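Local coordinates for protein sulfate transporter/antisigma-factor antagonist STAS (Planctomyces limnophilus, PDB 3T6O) that probably acts as an anti-sigma factor antagonist of the STAS family, at residues 50-56 and 83-89. Numbering follows the deposited sequence.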
# COMPACT_ATOMS: atom_id res chain seq x y z
N LYS A 50 4.09 19.53 15.37
CA LYS A 50 5.48 19.32 15.12
C LYS A 50 5.87 18.01 15.82
O LYS A 50 5.58 17.83 17.03
CB LYS A 50 6.26 20.52 15.68
CG LYS A 50 6.09 21.79 14.86
CD LYS A 50 6.74 22.99 15.48
CE LYS A 50 6.64 24.18 14.54
NZ LYS A 50 7.38 25.38 15.01
N VAL A 51 6.50 17.12 15.06
CA VAL A 51 6.83 15.78 15.50
C VAL A 51 8.30 15.49 15.14
O VAL A 51 8.74 15.77 14.04
CB VAL A 51 5.84 14.72 14.84
CG1 VAL A 51 6.39 13.30 15.04
CG2 VAL A 51 4.46 14.84 15.43
N LEU A 52 9.03 14.87 16.07
CA LEU A 52 10.40 14.53 15.90
C LEU A 52 10.55 13.09 16.21
O LEU A 52 10.18 12.67 17.30
CB LEU A 52 11.25 15.35 16.89
CG LEU A 52 12.77 15.07 16.88
CD1 LEU A 52 13.37 15.36 15.45
CD2 LEU A 52 13.47 15.91 17.99
N ILE A 53 11.13 12.31 15.30
CA ILE A 53 11.35 10.89 15.55
C ILE A 53 12.82 10.79 15.92
O ILE A 53 13.72 10.96 15.07
CB ILE A 53 11.10 10.04 14.30
CG1 ILE A 53 9.77 10.45 13.65
CG2 ILE A 53 11.15 8.54 14.61
CD1 ILE A 53 8.56 10.22 14.51
N ASP A 54 13.08 10.53 17.19
CA ASP A 54 14.43 10.46 17.67
C ASP A 54 14.90 9.00 17.63
O ASP A 54 14.55 8.19 18.52
CB ASP A 54 14.53 11.05 19.06
CG ASP A 54 15.95 10.98 19.66
OD1 ASP A 54 16.90 10.44 19.03
OD2 ASP A 54 16.11 11.49 20.77
N LEU A 55 15.78 8.73 16.67
CA LEU A 55 16.16 7.36 16.35
C LEU A 55 17.42 6.90 17.06
O LEU A 55 18.00 5.88 16.69
CB LEU A 55 16.26 7.21 14.83
CG LEU A 55 14.85 7.14 14.20
CD1 LEU A 55 14.84 7.36 12.68
CD2 LEU A 55 14.14 5.76 14.44
N GLU A 56 17.83 7.61 18.13
CA GLU A 56 19.06 7.24 18.81
C GLU A 56 18.91 5.83 19.38
O GLU A 56 17.91 5.51 20.02
CB GLU A 56 19.39 8.22 19.95
CG GLU A 56 20.79 7.97 20.61
CD GLU A 56 21.18 9.08 21.59
OE1 GLU A 56 20.29 9.72 22.20
OE2 GLU A 56 22.38 9.33 21.78
N VAL A 83 5.48 19.98 10.95
CA VAL A 83 6.84 19.53 10.66
C VAL A 83 6.95 18.13 11.17
O VAL A 83 6.58 17.85 12.30
CB VAL A 83 7.95 20.38 11.38
CG1 VAL A 83 9.34 19.76 11.13
CG2 VAL A 83 7.90 21.85 11.00
N PHE A 84 7.49 17.26 10.33
CA PHE A 84 7.73 15.88 10.70
C PHE A 84 9.21 15.67 10.43
O PHE A 84 9.63 15.69 9.25
CB PHE A 84 6.88 14.94 9.82
CG PHE A 84 6.93 13.49 10.25
CD1 PHE A 84 7.90 12.66 9.78
CD2 PHE A 84 5.94 12.95 11.06
CE1 PHE A 84 7.97 11.32 10.17
CE2 PHE A 84 5.98 11.64 11.45
CZ PHE A 84 7.01 10.81 11.00
N ALA A 85 10.00 15.52 11.49
CA ALA A 85 11.48 15.55 11.43
C ALA A 85 12.07 14.27 12.04
O ALA A 85 11.45 13.56 12.85
CB ALA A 85 12.03 16.83 12.16
N LEU A 86 13.29 13.96 11.64
CA LEU A 86 14.05 12.88 12.26
C LEU A 86 15.31 13.45 12.91
O LEU A 86 15.77 14.55 12.55
CB LEU A 86 14.44 11.88 11.21
CG LEU A 86 13.41 11.34 10.22
CD1 LEU A 86 14.09 10.29 9.30
CD2 LEU A 86 12.24 10.72 10.92
N CYS A 87 15.86 12.71 13.88
CA CYS A 87 17.19 13.01 14.40
C CYS A 87 17.88 11.76 14.89
O CYS A 87 17.25 10.74 15.06
CB CYS A 87 17.21 14.07 15.51
SG CYS A 87 16.42 13.61 17.07
N SER A 88 19.19 11.88 15.05
CA SER A 88 20.02 10.82 15.63
C SER A 88 19.91 9.51 14.87
O SER A 88 19.88 8.42 15.46
CB SER A 88 19.70 10.66 17.12
OG SER A 88 20.11 11.84 17.76
N VAL A 89 19.92 9.63 13.55
CA VAL A 89 19.75 8.47 12.65
C VAL A 89 21.12 7.88 12.46
O VAL A 89 22.06 8.59 12.07
CB VAL A 89 19.14 8.89 11.31
CG1 VAL A 89 18.76 7.62 10.40
CG2 VAL A 89 17.94 9.71 11.55
O HOH W 1 19.18 12.52 20.16
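Val51 and Ile53 exchange backbone hydrogen bonds with Val83, Ala85 and Cys87, as adjacent parallel strands in the central sheet of the STAS fold, where helix 63-76 supplies the crossover from 50-54 to 83-87. Five backbone hydrogen bonds alternate between the strands, from Val51 N to Val83 O (2.9 Å) through to Leu55 N to Cys87 O (3.0 Å), the last just past the end of strand 50-54. Val51, Ile53, Phe84 and Leu86 share the face packed by helix 63-76. There the Phe84 ring lies obliquely to its neighbours: CD2 and CE2 meet Val51 CG1, while CE1 and CZ meet Ile53 CG1, CZ at 3.8 Å. Ile53 can be followed outward. CB touches Leu86 CD2 at 3.6 Å; CG1, set beside the backbone N (chi1 -47°), lies near Ala85 O as well as Phe84 CZ; CD1 ends 3.9 Å from Phe84 CZ. The opposite face carries Leu52, Asp54, Ala85 and Cys87; helix 112-118 packs on Leu52, Asp54 and Cys87, and Met119 lies on Ala85. Leu52 spreads its branches over the neighbouring strand, CD1 against Ala85 CB and CD2 against Cys87 SG. Beyond it the same sulfur lies 3.7 Å from Asp54 CG. With CG anti to the backbone N (chi1 178°), Asp54 carries its carboxylate alongside Cys87 to the strand end, where OD1 closes an Asx turn by accepting from Glu56 N, which comes from above the carboxylate plane. Replacing Asp54 by alanine removes the carboxylate, and the Glu56 amide would probably lose its acceptor and the turn be left free to shift beside Ser88. Across the strand ends, Ser88 CB packs against Glu56 CB, and one water joins the two segments, 2.7 Å from Ser88 OG and donating a weak bond to Asp54 OD1.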